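Local atomic coordinates of putative lipoprotein (Bacteroides fragilis, PDB entry 3QNK), a protein that probably binds glycans or related nutrients at the bacterial surface for import through a partner outer-membrane transporter, as SusD-family lipoproteins do. Residues E121-Y126 with S147-C152; A169-R174 with R178-A183; C256-Y261 with Y370-A375; A401-G406 with E433-L438. All coordinates share one frame; numbering follows the deposited sequence.

Interaction 1: E121-Y126 with S147-C152; sequences EMVKRY and SSEKEC. With PO4 (phosphate ion), chain F.
Val123 and Cys152 bring the two backbones closest, with 7.0 Å between their CA atoms, where the last turn of helix 101-126 meets the first turn of helix 149-166. The contact is small and mainly apolar. Val123 has CG1 anti to its backbone N (chi1 175°), which leaves CG2 beside that nitrogen, and this second methyl meets Cys152 CB at 3.6 Å. The other branch, CG1, faces the aliphatic part of Glu149, lying 4.2 Å from Glu149 CG. Glu149 runs extended beyond CG, bringing its carboxylate alongside the end of helix 101-126, with Glu149 OE2 3.8 Å from Val123 O and a bound acetate, probably from the crystallisation liquor, close by. The start of its helix is capped: Ser148 OG accepts from Glu151 N at 3.3 Å.

Polar chemistry gathers on a different side of helix 101-126. There Glu121, Lys124 and Arg125 form a salt-bridge network in which Glu121 pairs with the Arg125 guanidinium, while its ion pair with Lys124 is long. Arg125 also reaches a phosphate ion, probably from the same source: NH1 and NH2 each donate to phosphate O1 at 3.2 Å, so one oxygen is gripped by both amino groups from the guanidinium edge. The bonds are bent, with N-H...O angles of 138° for NH1 and 137° for NH2.

Asp74 gives the Arg125 guanidinium another acidic partner. Helix 76-93 packs on Met122 and Arg125, helix 453-460 brings Tyr455 against Glu121 and Lys124, and further along helix 149-166 Tyr153 and Ile156 continue the packing on Val123.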
loop_
_atom_site.group_PDB
_atom_site.type_symbol
_atom_site.label_atom_id
_atom_site.label_comp_id
_atom_site.label_asym_id
_atom_site.label_seq_id
_atom_site.Cartn_x
_atom_site.Cartn_y
_atom_site.Cartn_z
ATOM N N GLU B 121 14.318 -8.577 -5.302
ATOM C CA GLU B 121 13.055 -9.023 -4.686
ATOM C C GLU B 121 11.947 -9.196 -5.716
ATOM O O GLU B 121 11.117 -10.103 -5.587
ATOM C CB GLU B 121 12.560 -8.071 -3.601
ATOM C CG GLU B 121 12.908 -8.540 -2.202
ATOM C CD GLU B 121 12.551 -9.967 -1.822
ATOM O OE1 GLU B 121 11.369 -10.338 -1.986
ATOM O OE2 GLU B 121 13.441 -10.703 -1.334
HETATM N N MSE B 122 11.947 -8.348 -6.747
HETATM C CA MSE B 122 10.969 -8.418 -7.820
HETATM C C MSE B 122 11.316 -9.535 -8.788
HETATM O O MSE B 122 10.457 -10.362 -9.095
HETATM C CB MSE B 122 10.886 -7.075 -8.555
HETATM C CG MSE B 122 10.271 -5.974 -7.699
HETATM SE SE MSE B 122 9.844 -4.433 -8.752
HETATM C CE MSE B 122 11.462 -3.593 -8.680
ATOM N N VAL B 123 12.569 -9.569 -9.265
ATOM C CA VAL B 123 13.040 -10.549 -10.248
ATOM C C VAL B 123 12.899 -11.974 -9.730
ATOM O O VAL B 123 12.408 -12.820 -10.485
ATOM C CB VAL B 123 14.479 -10.238 -10.745
ATOM C CG1 VAL B 123 15.007 -11.326 -11.674
ATOM C CG2 VAL B 123 14.497 -8.898 -11.459
ATOM N N LYS B 124 13.256 -12.247 -8.449
ATOM C CA LYS B 124 13.141 -13.606 -7.884
ATOM C C LYS B 124 11.656 -14.104 -7.880
ATOM O O LYS B 124 11.426 -15.305 -7.836
ATOM C CB LYS B 124 13.806 -13.734 -6.491
ATOM C CG LYS B 124 13.177 -12.904 -5.377
ATOM C CD LYS B 124 13.707 -13.312 -3.987
ATOM C CE LYS B 124 14.985 -12.638 -3.546
ATOM N NZ LYS B 124 15.741 -13.488 -2.563
ATOM N N ARG B 125 10.684 -13.203 -8.022
ATOM C CA ARG B 125 9.259 -13.494 -7.994
ATOM C C ARG B 125 8.650 -13.555 -9.379
ATOM O O ARG B 125 8.165 -14.611 -9.784
ATOM C CB ARG B 125 8.509 -12.436 -7.153
ATOM C CG ARG B 125 8.742 -12.530 -5.658
ATOM C CD ARG B 125 8.063 -11.378 -4.966
ATOM N NE ARG B 125 7.350 -11.761 -3.742
ATOM C CZ ARG B 125 7.903 -11.761 -2.534
ATOM N NH1 ARG B 125 9.178 -11.449 -2.385
ATOM N NH2 ARG B 125 7.189 -12.092 -1.468
ATOM N N TYR B 126 8.665 -12.418 -10.105
ATOM C CA TYR B 126 8.036 -12.265 -11.423
ATOM C C TYR B 126 8.932 -12.659 -12.621
ATOM O O TYR B 126 8.397 -12.881 -13.709
ATOM C CB TYR B 126 7.575 -10.804 -11.610
ATOM C CG TYR B 126 6.774 -10.245 -10.446
ATOM C CD1 TYR B 126 5.407 -10.480 -10.336
ATOM C CD2 TYR B 126 7.379 -9.462 -9.467
ATOM C CE1 TYR B 126 4.667 -9.971 -9.269
ATOM C CE2 TYR B 126 6.645 -8.935 -8.407
ATOM C CZ TYR B 126 5.290 -9.198 -8.309
ATOM O OH TYR B 126 4.561 -8.661 -7.279
ATOM N N SER B 147 11.624 -6.390 -19.368
ATOM C CA SER B 147 12.867 -6.850 -19.964
ATOM C C SER B 147 12.949 -8.353 -19.710
ATOM O O SER B 147 12.118 -8.914 -18.954
ATOM C CB SER B 147 14.058 -6.118 -19.360
ATOM O OG SER B 147 13.907 -4.715 -19.517
ATOM N N SER B 148 13.903 -9.034 -20.370
ATOM C CA SER B 148 14.084 -10.465 -20.148
ATOM C C SER B 148 14.650 -10.674 -18.747
ATOM O O SER B 148 15.300 -9.774 -18.200
ATOM C CB SER B 148 15.013 -11.048 -21.206
ATOM O OG SER B 148 16.303 -10.454 -21.187
ATOM N N GLU B 149 14.436 -11.862 -18.178
ATOM C CA GLU B 149 14.987 -12.194 -16.877
ATOM C C GLU B 149 16.529 -12.023 -16.906
ATOM O O GLU B 149 17.081 -11.477 -15.952
ATOM C CB GLU B 149 14.569 -13.623 -16.450
ATOM C CG GLU B 149 14.696 -13.864 -14.949
ATOM C CD GLU B 149 14.141 -15.141 -14.347
ATOM O OE1 GLU B 149 13.968 -16.120 -15.103
ATOM O OE2 GLU B 149 13.938 -15.182 -13.107
ATOM N N LYS B 150 17.196 -12.420 -18.024
ATOM C CA LYS B 150 18.653 -12.324 -18.177
ATOM C C LYS B 150 19.110 -10.883 -18.052
ATOM O O LYS B 150 20.053 -10.623 -17.296
ATOM C CB LYS B 150 19.151 -12.937 -19.507
ATOM C CG LYS B 150 20.592 -13.478 -19.425
ATOM C CD LYS B 150 20.690 -14.826 -18.638
ATOM C CE LYS B 150 22.097 -15.363 -18.412
ATOM N NZ LYS B 150 22.099 -16.600 -17.568
ATOM N N GLU B 151 18.414 -9.946 -18.748
ATOM C CA GLU B 151 18.677 -8.504 -18.715
ATOM C C GLU B 151 18.537 -7.935 -17.298
ATOM O O GLU B 151 19.329 -7.091 -16.875
ATOM C CB GLU B 151 17.680 -7.797 -19.611
ATOM C CG GLU B 151 18.218 -7.251 -20.902
ATOM C CD GLU B 151 17.283 -6.205 -21.478
ATOM O OE1 GLU B 151 16.144 -6.555 -21.879
ATOM O OE2 GLU B 151 17.666 -5.012 -21.437
ATOM N N CYS B 152 17.507 -8.384 -16.579
ATOM C CA CYS B 152 17.220 -7.962 -15.217
ATOM C C CYS B 152 18.336 -8.446 -14.276
ATOM O O CYS B 152 18.855 -7.637 -13.502
ATOM C CB CYS B 152 15.844 -8.461 -14.790
ATOM S SG CYS B 152 14.472 -7.735 -15.743
HETATM P P PO4 F . 9.590 -9.424 1.543
HETATM O O1 PO4 F . 9.053 -10.671 0.672
HETATM O O2 PO4 F . 8.647 -8.102 1.355
HETATM O O3 PO4 F . 9.946 -9.910 3.057
HETATM O O4 PO4 F . 11.010 -9.001 0.997
#

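Interaction 2: A169-R174 with R178-A183; sequences ASYGSR and RATKGA
Tyr171 ties the loop 169-174 to the residues leading into helix 181-194 by a hydrogen bond: its OH donates to Ala179 O at 2.7 Å. The C=O...O angle is 155°, and the donor is tilted 23° from the carbonyl plane.

A CH-pi contact uses the ring itself. Arg178 CB sits over one face, 3.8 Å from the Tyr171 ring centroid and displaced toward the rim. Farther along the extended arginine chain, CD approaches Tyr171 CE1 at 3.7 Å, and the two side chains cross at about a right angle. With CG of Tyr171 anti to its carbonyl carbon (chi1 -70°), the ring lies across this aliphatic stem while the arginine's charged end runs on toward Glu110, a long and weak ion pair.

Van der Waals packing completes the contact. The methyl CG2 of Thr180 lies at the ring edge, 3.7 Å from Tyr171 CE2, and also touches Ala169 O, while Lys181 CB rests against Ala169 CA. The amino group of Lys181 turns back to Thr164 O.

Thr180 has a second role, since its OG1 accepts from Ala183 N at 3.1 Å and in addition pairs with the hydroxyl of Tyr213. This is a threonine N-cap at the start of helix 181-194, set in a loop that reverses the chain between two helices, consistent with the alpha-alpha superhelix of SusD-like proteins.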
loop_
_atom_site.group_PDB
_atom_site.type_symbol
_atom_site.label_atom_id
_atom_site.label_comp_id
_atom_site.label_asym_id
_atom_site.label_seq_id
_atom_site.Cartn_x
_atom_site.Cartn_y
_atom_site.Cartn_z
ATOM N N ALA B 169 34.972 -2.119 3.284
ATOM C CA ALA B 169 34.850 -3.468 3.829
ATOM C C ALA B 169 34.284 -3.421 5.251
ATOM O O ALA B 169 33.607 -4.362 5.683
ATOM C CB ALA B 169 36.201 -4.169 3.822
ATOM N N SER B 170 34.534 -2.313 5.954
ATOM C CA SER B 170 34.106 -2.110 7.331
ATOM C C SER B 170 33.771 -0.657 7.611
ATOM O O SER B 170 34.202 0.232 6.879
ATOM C CB SER B 170 35.208 -2.572 8.281
ATOM O OG SER B 170 34.724 -2.657 9.611
ATOM N N TYR B 171 33.018 -0.427 8.696
ATOM C CA TYR B 171 32.647 0.902 9.192
ATOM C C TYR B 171 33.117 1.117 10.644
ATOM O O TYR B 171 33.450 0.145 11.344
ATOM C CB TYR B 171 31.121 1.092 9.140
ATOM C CG TYR B 171 30.564 1.214 7.745
ATOM C CD1 TYR B 171 30.514 2.447 7.101
ATOM C CD2 TYR B 171 30.076 0.099 7.067
ATOM C CE1 TYR B 171 29.999 2.565 5.812
ATOM C CE2 TYR B 171 29.585 0.201 5.769
ATOM C CZ TYR B 171 29.535 1.437 5.149
ATOM O OH TYR B 171 29.037 1.542 3.874
ATOM N N GLY B 172 33.072 2.387 11.086
ATOM C CA GLY B 172 33.334 2.801 12.459
ATOM C C GLY B 172 32.173 2.353 13.336
ATOM O O GLY B 172 31.194 1.772 12.832
ATOM N N SER B 173 32.268 2.597 14.659
ATOM C CA SER B 173 31.245 2.173 15.631
ATOM C C SER B 173 29.838 2.718 15.276
ATOM O O SER B 173 28.874 1.942 15.200
ATOM C CB SER B 173 31.648 2.606 17.040
ATOM N N ARG B 174 29.761 4.047 15.004
ATOM C CA ARG B 174 28.551 4.815 14.684
ATOM C C ARG B 174 27.850 4.352 13.406
ATOM O O ARG B 174 26.631 4.176 13.439
ATOM C CB ARG B 174 28.887 6.309 14.559
ATOM N N ARG B 178 25.312 -0.369 8.048
ATOM C CA ARG B 178 25.328 0.031 6.639
ATOM C C ARG B 178 25.759 -1.164 5.734
ATOM O O ARG B 178 26.219 -2.196 6.231
ATOM C CB ARG B 178 26.290 1.244 6.453
ATOM C CG ARG B 178 25.809 2.604 7.011
ATOM C CD ARG B 178 26.598 3.796 6.409
ATOM N NE ARG B 178 26.259 5.120 6.968
ATOM C CZ ARG B 178 25.237 5.898 6.579
ATOM N NH1 ARG B 178 24.401 5.491 5.628
ATOM N NH2 ARG B 178 25.034 7.074 7.159
ATOM N N ALA B 179 25.614 -1.022 4.416
ATOM C CA ALA B 179 26.057 -2.031 3.460
ATOM C C ALA B 179 27.583 -1.987 3.308
ATOM O O ALA B 179 28.165 -0.916 3.142
ATOM C CB ALA B 179 25.396 -1.785 2.125
ATOM N N THR B 180 28.229 -3.151 3.352
ATOM C CA THR B 180 29.689 -3.274 3.193
ATOM C C THR B 180 30.040 -3.859 1.841
ATOM O O THR B 180 29.142 -4.297 1.103
ATOM C CB THR B 180 30.261 -4.175 4.297
ATOM O OG1 THR B 180 29.529 -5.427 4.362
ATOM C CG2 THR B 180 30.292 -3.466 5.653
ATOM N N LYS B 181 31.345 -3.902 1.527
ATOM C CA LYS B 181 31.888 -4.509 0.317
ATOM C C LYS B 181 31.478 -5.999 0.325
ATOM O O LYS B 181 30.976 -6.515 -0.675
ATOM C CB LYS B 181 33.410 -4.311 0.320
ATOM C CG LYS B 181 34.166 -4.588 -0.965
ATOM C CD LYS B 181 35.667 -4.394 -0.698
ATOM C CE LYS B 181 36.421 -3.772 -1.850
ATOM N NZ LYS B 181 35.991 -2.369 -2.165
ATOM N N GLY B 182 31.576 -6.618 1.503
ATOM C CA GLY B 182 31.190 -7.998 1.757
ATOM C C GLY B 182 29.731 -8.261 1.500
ATOM O O GLY B 182 29.396 -9.255 0.849
ATOM N N ALA B 183 28.840 -7.364 1.976
ATOM C CA ALA B 183 27.403 -7.509 1.740
ATOM C C ALA B 183 27.110 -7.517 0.240
ATOM O O ALA B 183 26.354 -8.368 -0.228
ATOM C CB ALA B 183 26.640 -6.396 2.441
#

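Interaction 3: C256-Y261 with Y370-A375; sequences CNMVTY and YNYPYA
Tyr372 O accepts from Tyr374 N at 2.8 Å, closing an inverse gamma turn with Pro373 at its centre, and this turn presents a tyrosine ring and a proline ring to the selenomethionine at position 258. The methyl end of Met258 points at the outer edge of the proline ring, Met258 CE lying 3.5 Å from Pro373 CG. One atom back along the chain, the selenium of Met258 comes to 3.8 Å from Pro373 CD and 3.9 Å from Tyr372 CE1. This is a Met-aromatic contact of oblique kind, the selenium being 4.8 Å from the Tyr372 ring centroid and 48° off the ring normal.

The Met258 chain is extended as far as the selenium, with CG anti to the backbone N (chi1 -166°), and then bends at chi3 to turn its methyl onto the proline. Within the turn, Pro373 CD lies over one face of the Tyr372 ring.

Polar ties lie outside this apolar meeting: Tyr372 OH is hydrogen-bonded to Arg269 N, and Pro373 O to Arg269 NH1. The contact thus joins the segment following helix 253-257 to the long loop between strands 360-361 and 384-387, with Tyr367 of that loop also packing on Met258.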
loop_
_atom_site.group_PDB
_atom_site.type_symbol
_atom_site.label_atom_id
_atom_site.label_comp_id
_atom_site.label_asym_id
_atom_site.label_seq_id
_atom_site.Cartn_x
_atom_site.Cartn_y
_atom_site.Cartn_z
ATOM N N CYS B 256 3.978 -12.921 16.054
ATOM C CA CYS B 256 3.319 -13.669 14.994
ATOM C C CYS B 256 3.775 -15.105 14.906
ATOM O O CYS B 256 3.002 -15.921 14.425
ATOM C CB CYS B 256 3.529 -12.980 13.656
ATOM S SG CYS B 256 2.497 -11.519 13.423
ATOM N N ASN B 257 5.027 -15.417 15.283
ATOM C CA ASN B 257 5.550 -16.765 15.133
ATOM C C ASN B 257 5.862 -17.428 16.473
ATOM O O ASN B 257 6.403 -18.544 16.506
ATOM C CB ASN B 257 6.759 -16.743 14.211
ATOM C CG ASN B 257 6.371 -16.302 12.810
ATOM O OD1 ASN B 257 5.744 -17.036 12.037
ATOM N ND2 ASN B 257 6.643 -15.057 12.490
HETATM N N MSE B 258 5.424 -16.787 17.567
HETATM C CA MSE B 258 5.608 -17.287 18.914
HETATM C C MSE B 258 4.528 -18.335 19.277
HETATM O O MSE B 258 3.380 -18.205 18.833
HETATM C CB MSE B 258 5.553 -16.107 19.877
HETATM C CG MSE B 258 6.065 -16.416 21.282
HETATM SE SE MSE B 258 5.802 -14.897 22.487
HETATM C CE MSE B 258 6.767 -13.640 21.423
ATOM N N VAL B 259 4.886 -19.337 20.136
ATOM C CA VAL B 259 3.941 -20.369 20.622
ATOM C C VAL B 259 2.757 -19.650 21.255
ATOM O O VAL B 259 2.964 -18.701 22.026
ATOM C CB VAL B 259 4.586 -21.389 21.595
ATOM C CG1 VAL B 259 3.632 -22.542 21.894
ATOM C CG2 VAL B 259 5.905 -21.927 21.046
ATOM N N THR B 260 1.521 -20.057 20.908
ATOM C CA THR B 260 0.346 -19.370 21.448
ATOM C C THR B 260 0.019 -19.774 22.890
ATOM O O THR B 260 0.003 -18.915 23.770
ATOM C CB THR B 260 -0.854 -19.544 20.540
ATOM O OG1 THR B 260 -0.468 -19.077 19.257
ATOM C CG2 THR B 260 -2.050 -18.736 21.010
ATOM N N TYR B 261 -0.197 -21.064 23.137
ATOM C CA TYR B 261 -0.645 -21.541 24.447
ATOM C C TYR B 261 0.485 -21.971 25.341
ATOM O O TYR B 261 0.800 -23.148 25.511
ATOM C CB TYR B 261 -1.702 -22.633 24.264
ATOM C CG TYR B 261 -2.854 -22.091 23.455
ATOM C CD1 TYR B 261 -3.780 -21.221 24.027
ATOM C CD2 TYR B 261 -2.943 -22.334 22.087
ATOM C CE1 TYR B 261 -4.816 -20.679 23.279
ATOM C CE2 TYR B 261 -3.971 -21.787 21.323
ATOM C CZ TYR B 261 -4.911 -20.964 21.924
ATOM O OH TYR B 261 -5.942 -20.431 21.189
ATOM N N TYR B 370 15.205 -13.264 25.807
ATOM C CA TYR B 370 14.036 -12.394 25.932
ATOM C C TYR B 370 13.104 -12.766 27.069
ATOM O O TYR B 370 13.076 -13.911 27.547
ATOM C CB TYR B 370 13.220 -12.360 24.621
ATOM C CG TYR B 370 13.651 -11.306 23.623
ATOM C CD1 TYR B 370 14.967 -10.853 23.577
ATOM C CD2 TYR B 370 12.758 -10.801 22.686
ATOM C CE1 TYR B 370 15.374 -9.900 22.640
ATOM C CE2 TYR B 370 13.157 -9.864 21.728
ATOM C CZ TYR B 370 14.464 -9.408 21.712
ATOM O OH TYR B 370 14.855 -8.477 20.773
ATOM N N ASN B 371 12.373 -11.723 27.506
ATOM C CA ASN B 371 11.291 -11.814 28.490
ATOM C C ASN B 371 9.998 -11.939 27.695
ATOM O O ASN B 371 9.992 -11.635 26.487
ATOM C CB ASN B 371 11.250 -10.626 29.475
ATOM C CG ASN B 371 10.080 -10.673 30.466
ATOM O OD1 ASN B 371 9.575 -11.748 30.852
ATOM N ND2 ASN B 371 9.585 -9.502 30.858
ATOM N N TYR B 372 8.909 -12.459 28.316
ATOM C CA TYR B 372 7.630 -12.633 27.614
ATOM C C TYR B 372 7.029 -11.270 27.251
ATOM O O TYR B 372 6.996 -10.387 28.112
ATOM C CB TYR B 372 6.630 -13.450 28.444
ATOM C CG TYR B 372 5.364 -13.808 27.682
ATOM C CD1 TYR B 372 5.348 -14.862 26.777
ATOM C CD2 TYR B 372 4.191 -13.076 27.852
ATOM C CE1 TYR B 372 4.202 -15.179 26.062
ATOM C CE2 TYR B 372 3.039 -13.381 27.136
ATOM C CZ TYR B 372 3.046 -14.438 26.246
ATOM O OH TYR B 372 1.914 -14.729 25.524
ATOM N N PRO B 373 6.529 -11.081 26.005
ATOM C CA PRO B 373 5.973 -9.771 25.633
ATOM C C PRO B 373 4.586 -9.487 26.236
ATOM O O PRO B 373 3.614 -9.385 25.489
ATOM C CB PRO B 373 5.913 -9.842 24.100
ATOM C CG PRO B 373 5.753 -11.263 23.804
ATOM C CD PRO B 373 6.500 -12.016 24.862
ATOM N N TYR B 374 4.489 -9.323 27.566
ATOM C CA TYR B 374 3.217 -8.992 28.199
ATOM C C TYR B 374 2.756 -7.623 27.748
ATOM O O TYR B 374 3.585 -6.736 27.509
ATOM C CB TYR B 374 3.326 -8.947 29.741
ATOM C CG TYR B 374 3.902 -10.143 30.470
ATOM C CD1 TYR B 374 3.099 -11.225 30.818
ATOM C CD2 TYR B 374 5.204 -10.118 30.967
ATOM C CE1 TYR B 374 3.601 -12.292 31.577
ATOM C CE2 TYR B 374 5.721 -11.180 31.715
ATOM C CZ TYR B 374 4.912 -12.260 32.036
ATOM O OH TYR B 374 5.419 -13.293 32.806
ATOM N N ALA B 375 1.452 -7.408 27.729
ATOM C CA ALA B 375 0.966 -6.076 27.440
ATOM C C ALA B 375 1.039 -5.231 28.742
ATOM O O ALA B 375 0.297 -5.503 29.695
ATOM C CB ALA B 375 -0.451 -6.147 26.890
#

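Interaction 4: A401-G406 with E433-L438; sequences ARLETG and EKLREL
Arg436 holds its guanidinium edge-on between two carboxylates. Glu404 meets the edge at NH1, its carboxylate only 16° from the guanidinium plane, and Glu433 OE1 lies in that plane at Arg436 NH2, 2.8 Å away. The methyl CD2 of Leu403 approaches the same guanidinium obliquely. Arg436 NH1 donates to Glu404 OE2 at 3.0 Å in a nearly straight bond (N-H...O 168°), using the syn side of the carboxylate. The other oxygen, Glu404 OE1, is 2.8 Å from the same NH1, so a single amino group faces both oxygens, while NH2 is left to Glu433. Such a pair of acids would be expected to stabilise the arginine's positive charge and to fix the turn of its guanidinium.

Beneath this network two helices pack antiparallel: the segments of helices 391-405 and 432-446 run at 167° with their axes 10.3 Å apart. Antiparallel helix pairs of this kind are consistent with the TPR-like helical architecture of the SusD family. Gly406, the first residue to leave helical backbone angles, has the positive phi of a Schellman motif that closes the last turn.

Apolar contacts fill the interface below the charges. Leu403 sends CD1 to Leu435 CD2 at 3.7 Å, the two side chains sliding past each other in opposite directions. Its second methyl, CD2, lies 3.4 Å from Arg436 CB, where leucine and arginine cross at about a right angle. Arg436 starts with CG anti to its backbone N and bends at chi3, which swings the guanidinium across to Glu404. Ala411 of helix 408-420 also packs on Leu403, and Tyr198 of helix 198-209 touches Glu404.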
loop_
_atom_site.group_PDB
_atom_site.type_symbol
_atom_site.label_atom_id
_atom_site.label_comp_id
_atom_site.label_asym_id
_atom_site.label_seq_id
_atom_site.Cartn_x
_atom_site.Cartn_y
_atom_site.Cartn_z
ATOM N N ALA B 401 27.810 -24.008 -6.812
ATOM C CA ALA B 401 28.436 -23.595 -8.068
ATOM C C ALA B 401 29.611 -24.490 -8.418
ATOM O O ALA B 401 29.770 -24.833 -9.587
ATOM C CB ALA B 401 28.891 -22.160 -7.981
ATOM N N ARG B 402 30.404 -24.902 -7.418
ATOM C CA ARG B 402 31.556 -25.775 -7.644
ATOM C C ARG B 402 31.124 -27.104 -8.175
ATOM O O ARG B 402 31.723 -27.572 -9.144
ATOM C CB ARG B 402 32.385 -25.982 -6.389
ATOM C CG ARG B 402 33.345 -24.867 -6.224
ATOM C CD ARG B 402 33.901 -24.775 -4.832
ATOM N NE ARG B 402 34.604 -23.508 -4.703
ATOM C CZ ARG B 402 35.885 -23.334 -4.977
ATOM N NH1 ARG B 402 36.640 -24.368 -5.332
ATOM N NH2 ARG B 402 36.429 -22.123 -4.891
ATOM N N LEU B 403 30.063 -27.694 -7.604
ATOM C CA LEU B 403 29.599 -28.982 -8.106
ATOM C C LEU B 403 29.173 -28.882 -9.575
ATOM O O LEU B 403 29.669 -29.656 -10.400
ATOM C CB LEU B 403 28.450 -29.556 -7.265
ATOM C CG LEU B 403 28.013 -30.903 -7.767
ATOM C CD1 LEU B 403 28.427 -31.976 -6.853
ATOM C CD2 LEU B 403 26.571 -30.913 -8.090
ATOM N N GLU B 404 28.303 -27.894 -9.908
ATOM C CA GLU B 404 27.805 -27.694 -11.268
ATOM C C GLU B 404 28.919 -27.413 -12.280
ATOM O O GLU B 404 28.746 -27.673 -13.462
ATOM C CB GLU B 404 26.774 -26.568 -11.300
ATOM C CG GLU B 404 25.528 -26.811 -10.458
ATOM C CD GLU B 404 24.767 -28.109 -10.671
ATOM O OE1 GLU B 404 24.873 -28.721 -11.761
ATOM O OE2 GLU B 404 24.046 -28.509 -9.730
ATOM N N THR B 405 30.059 -26.936 -11.805
ATOM C CA THR B 405 31.278 -26.617 -12.543
ATOM C C THR B 405 32.140 -27.889 -12.738
ATOM O O THR B 405 32.969 -27.925 -13.638
ATOM C CB THR B 405 31.947 -25.482 -11.740
ATOM O OG1 THR B 405 31.421 -24.267 -12.249
ATOM C CG2 THR B 405 33.467 -25.466 -11.761
ATOM N N GLY B 406 31.923 -28.915 -11.917
ATOM C CA GLY B 406 32.679 -30.164 -11.984
ATOM C C GLY B 406 33.730 -30.334 -10.899
ATOM O O GLY B 406 34.448 -31.335 -10.882
ATOM N N GLU B 433 25.925 -36.500 -8.936
ATOM C CA GLU B 433 24.459 -36.532 -8.849
ATOM C C GLU B 433 24.000 -36.700 -7.393
ATOM O O GLU B 433 23.094 -35.977 -6.954
ATOM C CB GLU B 433 23.875 -37.643 -9.753
ATOM C CG GLU B 433 24.405 -37.645 -11.192
ATOM C CD GLU B 433 24.212 -36.374 -12.014
ATOM O OE1 GLU B 433 23.040 -35.994 -12.241
ATOM O OE2 GLU B 433 25.226 -35.766 -12.442
ATOM N N LYS B 434 24.677 -37.591 -6.636
ATOM C CA LYS B 434 24.417 -37.873 -5.228
ATOM C C LYS B 434 24.880 -36.704 -4.350
ATOM O O LYS B 434 24.133 -36.286 -3.461
ATOM C CB LYS B 434 25.094 -39.178 -4.792
ATOM C CG LYS B 434 24.405 -40.473 -5.247
ATOM C CD LYS B 434 25.140 -41.607 -4.550
ATOM C CE LYS B 434 24.995 -43.003 -5.091
ATOM N NZ LYS B 434 25.200 -43.992 -3.986
ATOM N N LEU B 435 26.080 -36.145 -4.628
ATOM C CA LEU B 435 26.629 -35.011 -3.877
ATOM C C LEU B 435 25.753 -33.769 -4.020
ATOM O O LEU B 435 25.570 -33.048 -3.029
ATOM C CB LEU B 435 28.082 -34.692 -4.263
ATOM C CG LEU B 435 28.813 -33.610 -3.422
ATOM C CD1 LEU B 435 28.776 -33.931 -1.919
ATOM C CD2 LEU B 435 30.230 -33.367 -3.941
ATOM N N ARG B 436 25.165 -33.553 -5.211
ATOM C CA ARG B 436 24.260 -32.410 -5.444
ATOM C C ARG B 436 23.100 -32.433 -4.470
ATOM O O ARG B 436 22.799 -31.413 -3.866
ATOM C CB ARG B 436 23.734 -32.391 -6.887
ATOM C CG ARG B 436 22.690 -31.325 -7.139
ATOM C CD ARG B 436 22.524 -30.946 -8.599
ATOM N NE ARG B 436 22.581 -32.124 -9.457
ATOM C CZ ARG B 436 23.389 -32.271 -10.496
ATOM N NH1 ARG B 436 24.183 -31.278 -10.877
ATOM N NH2 ARG B 436 23.382 -33.397 -11.188
ATOM N N GLU B 437 22.490 -33.601 -4.272
ATOM C CA GLU B 437 21.353 -33.699 -3.378
ATOM C C GLU B 437 21.750 -33.447 -1.934
ATOM O O GLU B 437 21.003 -32.795 -1.208
ATOM C CB GLU B 437 20.647 -35.058 -3.528
ATOM C CG GLU B 437 20.090 -35.318 -4.930
ATOM C CD GLU B 437 19.406 -34.175 -5.678
ATOM O OE1 GLU B 437 18.480 -33.550 -5.107
ATOM O OE2 GLU B 437 19.788 -33.920 -6.847
ATOM N N LEU B 438 22.947 -33.898 -1.539
ATOM C CA LEU B 438 23.444 -33.726 -0.177
ATOM C C LEU B 438 23.656 -32.227 0.163
ATOM O O LEU B 438 23.325 -31.792 1.280
ATOM C CB LEU B 438 24.742 -34.532 -0.018
ATOM C CG LEU B 438 24.559 -36.057 -0.074
ATOM C CD1 LEU B 438 25.870 -36.769 -0.243
ATOM C CD2 LEU B 438 23.811 -36.584 1.140
#

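How the interactions relate
Four contacts, none touching another, show how chemistry follows position. Interactions 1 and 3 are buried and have no hydrogen bond or salt bridge between their segments, relying mainly on apolar packing, the first between two helices and the third between largely irregular segments. They lie on opposite sides of the chain's centre, their own centres about 38 Å apart. Interaction 2 is a surface contact that combines a tyrosine hydrogen bond with packing, and interaction 4, partly buried, lays a salt-bridge network over leucines. Interactions 1 and 2 are linked in sequence: helix 149-166 enters the first, and the next helix, 181-194, begins in the second. Interactions 1 and 4 both pair helices, yet only interaction 4 has charges bridging its segments.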